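PDB 3WPU: beta-fructofuranosidase from Arthrobacter, which belongs to the levansucrase/invertase family of the beta-fructosidase clan, whose members are built around a five-bladed beta-propeller. Local coordinates for residues K115-R121 with W136-V142; P20-A26 with I378-Y382; T453-D457 with A468-Y473. The contacts are given in a common frame with arbitrary orientation. Where two conformers were deposited one is given. Residue numbers count along the deposited sequence, not the author numbering.

Interaction 1: K115-R121 with W136-V142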
loop_
_atom_site.group_PDB
_atom_site.type_symbol
_atom_site.label_atom_id
_atom_site.label_comp_id
_atom_site.label_asym_id
_atom_site.label_seq_id
_atom_site.Cartn_x
_atom_site.Cartn_y
_atom_site.Cartn_z
ATOM N N LYS A 115 -6.030 4.408 -14.428
ATOM C CA LYS A 115 -7.424 4.464 -13.983
ATOM C C LYS A 115 -7.687 3.376 -12.944
ATOM O O LYS A 115 -6.931 2.431 -12.825
ATOM C CB LYS A 115 -8.351 4.279 -15.180
ATOM C CG LYS A 115 -8.138 5.308 -16.270
ATOM C CD LYS A 115 -9.009 4.991 -17.473
ATOM C CE LYS A 115 -8.659 5.905 -18.620
ATOM N NZ LYS A 115 -9.589 5.637 -19.734
ATOM N N ILE A 116 -8.720 3.557 -12.130
ATOM C CA ILE A 116 -9.125 2.527 -11.202
ATOM C C ILE A 116 -10.141 1.596 -11.839
ATOM O O ILE A 116 -11.181 2.028 -12.357
ATOM C CB ILE A 116 -9.680 3.113 -9.883
ATOM C CG1 ILE A 116 -8.548 3.849 -9.171
ATOM C CG2 ILE A 116 -10.287 2.003 -9.043
ATOM C CD1 ILE A 116 -8.991 4.690 -7.986
ATOM N N GLY A 117 -9.827 0.301 -11.764
ATOM C CA GLY A 117 -10.711 -0.766 -12.193
ATOM C C GLY A 117 -11.030 -1.671 -11.018
ATOM O O GLY A 117 -10.564 -1.436 -9.901
ATOM N N TYR A 118 -11.846 -2.692 -11.238
ATOM C CA TYR A 118 -12.132 -3.650 -10.180
ATOM C C TYR A 118 -12.203 -5.069 -10.686
ATOM O O TYR A 118 -12.423 -5.304 -11.873
ATOM C CB TYR A 118 -13.398 -3.269 -9.412
ATOM C CG TYR A 118 -14.703 -3.418 -10.188
ATOM C CD1 TYR A 118 -15.541 -4.502 -9.948
ATOM C CD2 TYR A 118 -15.110 -2.475 -11.118
ATOM C CE1 TYR A 118 -16.729 -4.654 -10.628
ATOM C CE2 TYR A 118 -16.317 -2.627 -11.812
ATOM C CZ TYR A 118 -17.122 -3.718 -11.530
ATOM O OH TYR A 118 -18.334 -3.929 -12.163
ATOM N N PHE A 119 -11.957 -6.013 -9.780
ATOM C CA PHE A 119 -12.046 -7.438 -10.085
ATOM C C PHE A 119 -12.927 -8.070 -9.021
ATOM O O PHE A 119 -13.076 -7.520 -7.921
ATOM C CB PHE A 119 -10.676 -8.117 -10.058
ATOM C CG PHE A 119 -9.701 -7.687 -11.138
ATOM C CD1 PHE A 119 -9.540 -8.468 -12.272
ATOM C CD2 PHE A 119 -8.908 -6.563 -10.990
ATOM C CE1 PHE A 119 -8.615 -8.122 -13.249
ATOM C CE2 PHE A 119 -7.977 -6.209 -11.960
ATOM C CZ PHE A 119 -7.851 -6.988 -13.103
ATOM N N TYR A 120 -13.504 -9.226 -9.334
ATOM C CA TYR A 120 -14.272 -9.996 -8.363
ATOM C C TYR A 120 -14.126 -11.494 -8.591
ATOM O O TYR A 120 -13.752 -11.952 -9.702
ATOM C CB TYR A 120 -15.733 -9.571 -8.379
ATOM C CG TYR A 120 -16.419 -9.722 -9.711
ATOM C CD1 TYR A 120 -17.066 -10.901 -10.047
ATOM C CD2 TYR A 120 -16.453 -8.659 -10.618
ATOM C CE1 TYR A 120 -17.714 -11.032 -11.267
ATOM C CE2 TYR A 120 -17.082 -8.789 -11.841
ATOM C CZ TYR A 120 -17.718 -9.958 -12.149
ATOM O OH TYR A 120 -18.358 -10.059 -13.377
ATOM N N ARG A 121 -14.361 -12.258 -7.534
ATOM C CA ARG A 121 -14.326 -13.717 -7.617
ATOM C C ARG A 121 -15.157 -14.283 -6.483
ATOM O O ARG A 121 -15.396 -13.594 -5.492
ATOM C CB ARG A 121 -12.891 -14.251 -7.568
ATOM C CG ARG A 121 -12.222 -14.140 -6.211
ATOM C CD ARG A 121 -10.771 -14.603 -6.234
ATOM N NE ARG A 121 -10.171 -14.454 -4.904
ATOM C CZ ARG A 121 -8.927 -14.794 -4.593
ATOM N NH1 ARG A 121 -8.112 -15.314 -5.498
ATOM N NH2 ARG A 121 -8.485 -14.576 -3.370
ATOM N N TRP A 136 -9.873 -14.383 -10.825
ATOM C CA TRP A 136 -10.540 -13.070 -10.809
ATOM C C TRP A 136 -11.222 -12.784 -12.131
ATOM O O TRP A 136 -10.653 -13.069 -13.199
ATOM C CB TRP A 136 -9.541 -11.935 -10.523
ATOM C CG TRP A 136 -8.933 -11.980 -9.165
ATOM C CD1 TRP A 136 -7.699 -12.445 -8.847
ATOM C CD2 TRP A 136 -9.528 -11.556 -7.927
ATOM N NE1 TRP A 136 -7.471 -12.326 -7.518
ATOM C CE2 TRP A 136 -8.581 -11.799 -6.917
ATOM C CE3 TRP A 136 -10.753 -11.001 -7.588
ATOM C CZ2 TRP A 136 -8.809 -11.495 -5.589
ATOM C CZ3 TRP A 136 -10.996 -10.702 -6.253
ATOM C CH2 TRP A 136 -10.025 -10.951 -5.269
ATOM N N THR A 137 -12.406 -12.194 -12.055
ATOM C CA THR A 137 -13.081 -11.618 -13.219
ATOM C C THR A 137 -12.874 -10.097 -13.212
ATOM O O THR A 137 -13.107 -9.435 -12.203
ATOM C CB THR A 137 -14.580 -11.941 -13.222
ATOM O OG1 THR A 137 -14.794 -13.364 -13.266
ATOM C CG2 THR A 137 -15.279 -11.289 -14.396
ATOM N N TYR A 138 -12.451 -9.558 -14.345
ATOM C CA TYR A 138 -12.244 -8.119 -14.507
ATOM C C TYR A 138 -13.579 -7.437 -14.737
ATOM O O TYR A 138 -14.317 -7.756 -15.698
ATOM C CB TYR A 138 -11.278 -7.834 -15.671
ATOM C CG TYR A 138 -11.020 -6.364 -15.868
ATOM C CD1 TYR A 138 -10.656 -5.539 -14.794
ATOM C CD2 TYR A 138 -11.139 -5.777 -17.118
ATOM C CE1 TYR A 138 -10.419 -4.202 -14.971
ATOM C CE2 TYR A 138 -10.915 -4.437 -17.302
ATOM C CZ TYR A 138 -10.545 -3.639 -16.227
ATOM O OH TYR A 138 -10.318 -2.285 -16.427
ATOM N N GLY A 139 -13.944 -6.541 -13.820
ATOM C CA GLY A 139 -15.229 -5.861 -13.903
ATOM C C GLY A 139 -15.247 -4.588 -14.739
ATOM O O GLY A 139 -16.322 -4.026 -14.993
ATOM N N GLY A 140 -14.068 -4.143 -15.169
ATOM C CA GLY A 140 -13.920 -2.895 -15.908
ATOM C C GLY A 140 -13.603 -1.714 -15.003
ATOM O O GLY A 140 -13.159 -1.876 -13.847
ATOM N N LEU A 141 -13.814 -0.521 -15.556
ATOM C CA LEU A 141 -13.416 0.707 -14.893
ATOM C C LEU A 141 -14.484 1.136 -13.916
ATOM O O LEU A 141 -15.677 0.947 -14.154
ATOM C CB LEU A 141 -13.179 1.798 -15.915
ATOM C CG LEU A 141 -12.037 1.514 -16.904
ATOM C CD1 LEU A 141 -11.959 2.604 -17.963
ATOM C CD2 LEU A 141 -10.718 1.420 -16.142
ATOM N N VAL A 142 -14.042 1.738 -12.828
ATOM C CA VAL A 142 -14.976 2.269 -11.818
ATOM C C VAL A 142 -15.710 3.518 -12.306
ATOM O O VAL A 142 -16.930 3.659 -12.091
ATOM C CB VAL A 142 -14.246 2.537 -10.509
ATOM C CG1 VAL A 142 -15.137 3.330 -9.532
ATOM C CG2 VAL A 142 -13.795 1.217 -9.892
HETATM O O HOH W 1 -18.642 -5.726 -13.928
HETATM O O HOH W 2 -14.497 -14.834 -10.906
#
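In the antiparallel pairing of strands 115-121 and 137-141, the most surface is buried on Trp136, Phe119 and Tyr118. Trp136, with 120 Å² covered, ends the pairing: Arg121 lies across its indole, CD 3.5 Å from the centroid of the Trp136 six-membered ring in a CH-pi contact, while the Arg121 guanidinium bridges to Glu94 and Asp483 and Trp136 NE1 bonds to Ala482. Phe119 packs next to it, its CB 3.8 Å from Trp136 CE3 and its CZ 3.6 Å from Tyr138 CD1, the two rings meeting obliquely. Tyr120 and Thr137 form a regular hydrogen-bonded pair (Tyr120 N to Thr137 O 2.9 Å, Thr137 N to Tyr120 O 2.7 Å). Beyond Tyr138 the register slips by one residue. Tyr118 faces both Gly139 and Gly140: its O accepts from Gly139 N at 2.8 Å and its N donates to Gly140 O at 3.0 Å. Glycine suits both positions, since a CB on Gly139 would clash with the Tyr118 ring, whose face takes a CH-pi contact from Gly139 CA, and Gly140 has a positive phi. The slip is a beta bulge in a strand pair consistent with the outer strands of a propeller blade, continuing inward through strands 93-102 and 72-81.

Interaction 2: P20-A26 with I378-Y382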
loop_
_atom_site.group_PDB
_atom_site.type_symbol
_atom_site.label_atom_id
_atom_site.label_comp_id
_atom_site.label_asym_id
_atom_site.label_seq_id
_atom_site.Cartn_x
_atom_site.Cartn_y
_atom_site.Cartn_z
ATOM N N PRO A 20 -2.604 12.169 18.599
ATOM C CA PRO A 20 -2.622 12.308 17.129
ATOM C C PRO A 20 -2.438 13.744 16.658
ATOM O O PRO A 20 -1.818 13.975 15.621
ATOM C CB PRO A 20 -3.990 11.750 16.763
ATOM C CG PRO A 20 -4.149 10.660 17.744
ATOM C CD PRO A 20 -3.706 11.313 19.052
ATOM N N GLU A 21 -2.920 14.709 17.458
ATOM C CA GLU A 21 -2.841 16.139 17.122
ATOM C C GLU A 21 -1.521 16.829 17.507
ATOM O O GLU A 21 -1.327 17.990 17.172
ATOM C CB GLU A 21 -4.017 16.887 17.797
ATOM C CG GLU A 21 -5.385 16.382 17.385
ATOM C CD GLU A 21 -5.843 15.114 18.128
ATOM O OE1 GLU A 21 -5.102 14.562 18.973
ATOM O OE2 GLU A 21 -6.951 14.626 17.835
ATOM N N ASP A 22 -0.629 16.125 18.214
ATOM C CA ASP A 22 0.673 16.643 18.629
ATOM C C ASP A 22 1.623 16.813 17.455
ATOM O O ASP A 22 1.369 16.299 16.374
ATOM C CB ASP A 22 1.337 15.696 19.645
ATOM C CG ASP A 22 0.706 15.778 21.036
ATOM O OD1 ASP A 22 0.006 16.777 21.333
ATOM O OD2 ASP A 22 0.923 14.850 21.858
ATOM N N ASP A 23 2.695 17.558 17.677
ATOM C CA ASP A 23 3.615 17.934 16.603
ATOM C C ASP A 23 4.798 17.002 16.409
ATOM O O ASP A 23 5.583 17.190 15.470
ATOM C CB ASP A 23 4.063 19.365 16.846
ATOM C CG ASP A 23 2.922 20.301 16.733
ATOM O OD1 ASP A 23 2.312 20.643 17.770
ATOM O OD2 ASP A 23 2.570 20.610 15.598
ATOM N N PHE A 24 4.930 15.992 17.259
ATOM C CA PHE A 24 6.056 15.093 17.151
ATOM C C PHE A 24 6.027 14.311 15.848
ATOM O O PHE A 24 5.039 13.657 15.539
ATOM C CB PHE A 24 6.050 14.098 18.290
ATOM C CG PHE A 24 7.221 13.177 18.259
ATOM C CD1 PHE A 24 8.412 13.518 18.883
ATOM C CD2 PHE A 24 7.146 11.977 17.555
ATOM C CE1 PHE A 24 9.501 12.645 18.858
ATOM C CE2 PHE A 24 8.240 11.124 17.496
ATOM C CZ PHE A 24 9.419 11.458 18.146
ATOM N N THR A 25 7.142 14.334 15.142
ATOM C CA THR A 25 7.319 13.555 13.908
ATOM C C THR A 25 8.524 12.644 14.119
ATOM O O THR A 25 9.645 13.127 14.393
ATOM C CB THR A 25 7.582 14.466 12.714
ATOM O OG1 THR A 25 6.484 15.342 12.478
ATOM C CG2 THR A 25 7.820 13.639 11.436
ATOM N N ALA A 26 8.294 11.339 13.974
ATOM C CA ALA A 26 9.361 10.335 14.079
ATOM C C ALA A 26 10.248 10.453 12.858
ATOM O O ALA A 26 9.757 10.803 11.785
ATOM C CB ALA A 26 8.801 8.931 14.142
ATOM N N ILE A 378 -0.309 5.703 17.013
ATOM C CA ILE A 378 -0.214 6.067 15.576
ATOM C C ILE A 378 0.773 7.228 15.357
ATOM O O ILE A 378 1.462 7.287 14.325
ATOM C CB ILE A 378 -1.584 6.339 14.924
ATOM C CG1 ILE A 378 -2.305 7.547 15.584
ATOM C CG2 ILE A 378 -2.422 5.071 15.043
ATOM C CD1 ILE A 378 -3.582 7.897 14.869
ATOM N N ARG A 379 0.864 8.118 16.343
ATOM C CA ARG A 379 1.961 9.069 16.462
ATOM C C ARG A 379 2.839 8.621 17.624
ATOM O O ARG A 379 2.427 8.646 18.788
ATOM C CB ARG A 379 1.458 10.508 16.669
ATOM C CG ARG A 379 2.573 11.546 16.693
ATOM C CD ARG A 379 2.140 12.991 16.871
ATOM N NE ARG A 379 1.112 13.355 15.909
ATOM C CZ ARG A 379 1.353 13.628 14.629
ATOM N NH1 ARG A 379 2.591 13.661 14.189
ATOM N NH2 ARG A 379 0.339 13.911 13.826
ATOM N N SER A 380 4.038 8.178 17.307
ATOM C CA SER A 380 4.955 7.704 18.316
ATOM C C SER A 380 6.388 7.913 17.878
ATOM O O SER A 380 6.632 8.220 16.716
ATOM C CB SER A 380 4.649 6.234 18.620
ATOM O OG SER A 380 4.905 5.403 17.494
ATOM N N ASP A 381 7.349 7.714 18.778
ATOM C CA ASP A 381 8.741 7.689 18.358
ATOM C C ASP A 381 9.043 6.315 17.798
ATOM O O ASP A 381 9.642 5.450 18.450
ATOM C CB ASP A 381 9.708 8.070 19.483
ATOM C CG ASP A 381 11.147 8.050 19.022
ATOM O OD1 ASP A 381 11.391 8.019 17.780
ATOM O OD2 ASP A 381 12.060 8.016 19.869
ATOM N N TYR A 382 8.589 6.117 16.563
ATOM C CA TYR A 382 8.620 4.820 15.911
ATOM C C TYR A 382 10.024 4.203 15.879
ATOM O O TYR A 382 11.017 4.899 15.634
ATOM C CB TYR A 382 8.124 4.954 14.476
ATOM C CG TYR A 382 6.619 4.952 14.304
ATOM C CD1 TYR A 382 5.908 6.138 14.078
ATOM C CD2 TYR A 382 5.896 3.752 14.357
ATOM C CE1 TYR A 382 4.520 6.136 13.938
ATOM C CE2 TYR A 382 4.516 3.748 14.193
ATOM C CZ TYR A 382 3.834 4.941 13.975
ATOM O OH TYR A 382 2.462 4.868 13.816
#
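An arginine side chain gripped by backbone carbonyls dominates this loop-to-loop contact, which ties the N-terminal segment before strand 26-27 to the loop between strands 369-375 and 383-384. Residues 20-26 curl round the guanidinium of Arg379, which loses 118 Å² to them. Arg379 NE and NH2 both donate to Pro20 O, at 3.0 and 2.8 Å, and Arg379 NH1 reaches Phe24 O at 2.8 Å; both acceptors lie near the guanidinium plane. Asp22 O sits over one face, 3.0 Å from Arg379 NE but at an angle too poor for a hydrogen bond. One side chain thus bonds to both ends of the curve between Pro20 and Phe24. Apolar touches flank it: Pro20 CG is 4.0 Å from Ile378 CD1, and Ala26 CB is 4.0 Å from Tyr382 CD1. The edge of the Phe24 ring meets Ser380, with CE2 of Phe24 3.4 Å from Ser380 O. The second loop is itself braced, since Tyr382 OH bonds Ile378 O at 2.7 Å. Around the contact, Arg379 also bonds the carbonyls of Pro325 and Pro326 in strand 321-331, beside which Ala26 opens the parallel strand 26-27; Pro20 and Ile378 rest on Phe260 of strand 260-266, and Tyr382 leads into strand 383-384.

Interaction 3: T453-D457 with A468-Y473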
loop_
_atom_site.group_PDB
_atom_site.type_symbol
_atom_site.label_atom_id
_atom_site.label_comp_id
_atom_site.label_asym_id
_atom_site.label_seq_id
_atom_site.Cartn_x
_atom_site.Cartn_y
_atom_site.Cartn_z
ATOM N N THR A 453 0.895 -14.294 -3.114
ATOM C CA THR A 453 0.812 -13.708 -1.800
ATOM C C THR A 453 1.778 -14.451 -0.885
ATOM O O THR A 453 1.910 -15.678 -0.983
ATOM C CB THR A 453 -0.619 -13.827 -1.350
ATOM O OG1 THR A 453 -1.408 -12.997 -2.206
ATOM C CG2 THR A 453 -0.814 -13.392 0.121
ATOM N N VAL A 454 2.435 -13.710 -0.001
ATOM C CA VAL A 454 3.436 -14.295 0.874
ATOM C C VAL A 454 3.033 -14.000 2.297
ATOM O O VAL A 454 2.039 -13.347 2.513
ATOM C CB VAL A 454 4.877 -13.813 0.565
ATOM C CG1 VAL A 454 5.290 -14.258 -0.827
ATOM C CG2 VAL A 454 5.032 -12.304 0.728
ATOM N N LYS A 455 3.779 -14.551 3.247
ATOM C CA LYS A 455 3.394 -14.440 4.653
ATOM C C LYS A 455 4.574 -13.933 5.478
ATOM O O LYS A 455 5.635 -14.556 5.528
ATOM C CB LYS A 455 2.899 -15.799 5.186
ATOM C CG LYS A 455 2.424 -15.760 6.631
ATOM C CD LYS A 455 1.731 -17.066 6.997
ATOM C CE LYS A 455 1.375 -17.117 8.474
ATOM N NZ LYS A 455 2.533 -17.517 9.336
ATOM N N MET A 456 4.350 -12.830 6.190
ATOM C CA MET A 456 5.360 -12.213 7.001
ATOM C C MET A 456 4.869 -12.285 8.435
ATOM O O MET A 456 3.805 -11.759 8.749
ATOM C CB MET A 456 5.545 -10.755 6.561
ATOM C CG MET A 456 6.587 -9.996 7.354
ATOM S SD MET A 456 6.766 -8.296 6.781
ATOM C CE MET A 456 5.111 -7.652 7.045
ATOM N N ASP A 457 5.639 -12.953 9.291
ATOM C CA ASP A 457 5.299 -13.021 10.717
ATOM C C ASP A 457 5.789 -11.774 11.422
ATOM O O ASP A 457 6.967 -11.415 11.350
ATOM C CB ASP A 457 5.855 -14.283 11.325
ATOM C CG ASP A 457 5.187 -15.532 10.751
ATOM O OD1 ASP A 457 4.029 -15.423 10.271
ATOM O OD2 ASP A 457 5.812 -16.602 10.781
ATOM N N ALA A 468 9.743 -11.844 10.334
ATOM C CA ALA A 468 10.394 -12.941 9.623
ATOM C C ALA A 468 9.465 -13.506 8.588
ATOM O O ALA A 468 8.311 -13.841 8.870
ATOM C CB ALA A 468 10.820 -14.050 10.579
ATOM N N VAL A 469 9.998 -13.724 7.399
ATOM C CA VAL A 469 9.242 -14.370 6.358
ATOM C C VAL A 469 8.970 -15.820 6.730
ATOM O O VAL A 469 9.855 -16.513 7.252
ATOM C CB VAL A 469 10.037 -14.315 5.057
ATOM C CG1 VAL A 469 9.449 -15.243 3.991
ATOM C CG2 VAL A 469 10.053 -12.870 4.539
ATOM N N ASP A 470 7.742 -16.260 6.480
ATOM C CA ASP A 470 7.350 -17.648 6.729
ATOM C C ASP A 470 7.571 -18.458 5.452
ATOM O O ASP A 470 6.730 -18.479 4.570
ATOM C CB ASP A 470 5.908 -17.742 7.210
ATOM C CG ASP A 470 5.498 -19.170 7.522
ATOM O OD1 ASP A 470 6.365 -20.079 7.408
ATOM O OD2 ASP A 470 4.317 -19.383 7.861
ATOM N N TYR A 471 8.709 -19.139 5.392
ATOM C CA TYR A 471 9.041 -19.979 4.236
ATOM C C TYR A 471 8.291 -21.336 4.228
ATOM O O TYR A 471 8.428 -22.108 3.272
ATOM C CB TYR A 471 10.548 -20.175 4.147
ATOM C CG TYR A 471 11.294 -18.963 3.632
ATOM C CD1 TYR A 471 11.415 -18.734 2.268
ATOM C CD2 TYR A 471 11.868 -18.047 4.511
ATOM C CE1 TYR A 471 12.103 -17.624 1.785
ATOM C CE2 TYR A 471 12.553 -16.943 4.046
ATOM C CZ TYR A 471 12.677 -16.739 2.686
ATOM O OH TYR A 471 13.382 -15.641 2.233
ATOM N N SER A 472 7.477 -21.608 5.250
ATOM C CA SER A 472 6.667 -22.826 5.284
ATOM C C SER A 472 5.306 -22.587 4.635
ATOM O O SER A 472 4.546 -23.527 4.410
ATOM C CB SER A 472 6.475 -23.329 6.710
ATOM O OG SER A 472 5.649 -22.446 7.453
ATOM N N TYR A 473 4.992 -21.325 4.361
ATOM C CA TYR A 473 3.725 -20.943 3.747
ATOM C C TYR A 473 3.741 -21.311 2.283
ATOM O O TYR A 473 4.667 -20.961 1.559
ATOM C CB TYR A 473 3.505 -19.439 3.934
ATOM C CG TYR A 473 2.196 -18.880 3.403
ATOM C CD1 TYR A 473 0.990 -19.100 4.064
ATOM C CD2 TYR A 473 2.182 -18.038 2.308
ATOM C CE1 TYR A 473 -0.202 -18.560 3.591
ATOM C CE2 TYR A 473 1.007 -17.474 1.848
ATOM C CZ TYR A 473 -0.183 -17.750 2.483
ATOM O OH TYR A 473 -1.347 -17.192 2.027
HETATM O O HOH W 3 5.981 -16.304 2.691
HETATM O O HOH W 4 8.291 -16.616 10.149
#
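This is the pairing of the two strands of a beta hairpin, 454-458 and 467-469, at the outer end of a four-stranded antiparallel sheet. Asp457 and Ala468 form the hydrogen-bonded pair, Asp457 N to Ala468 O 2.8 Å and Ala468 N to Asp457 O 3.0 Å, and Asp470 N extends the ladder to Lys455 O at 2.9 Å. Lys455 is the most covered residue. Its NZ makes salt bridges to Asp470 OD2 across the hairpin (3.0 Å) and to Asp457 OD1 on its own strand (2.7 Å), offsetting two carboxylates that stand close together, while Lys455 CB makes a CH-pi contact over the Tyr473 ring. A water joins Lys455 N to Asp470 O, where the pairing comes apart. There the chain bends in a type I turn from Asp470 to Tyr473, and Asp470 OD1 takes the Ser472 backbone N at 2.9 Å in an Asx turn. Together these features make an edge hairpin whose sheet fits one four-stranded blade of the family's propeller.

Interactions 1 and 3 lie in two different sheets, whereas interaction 2 joins loops next to other sheets. Along the chain, the 20-26 loop comes first, interaction 1 follows, then 378-382 completes interaction 2, and interaction 3 comes last in sequence. Interactions 1 and 3 pair strands close in sequence and so complete sheets locally; interaction 2 spans about 350 residues and ties the early chain to the loop after strand 369-375. Interactions 1 and 2 lie on opposite sides of the chain's centre, their centres 37 Å apart. Interaction 3 is 28 Å from interaction 1 and 30 Å from interaction 2, centre to centre, although its nearest atoms come within about 7 Å of interaction 1. Asp483 connects that pair, bonding Arg121 through its carboxylate and Thr453 through its carbonyl.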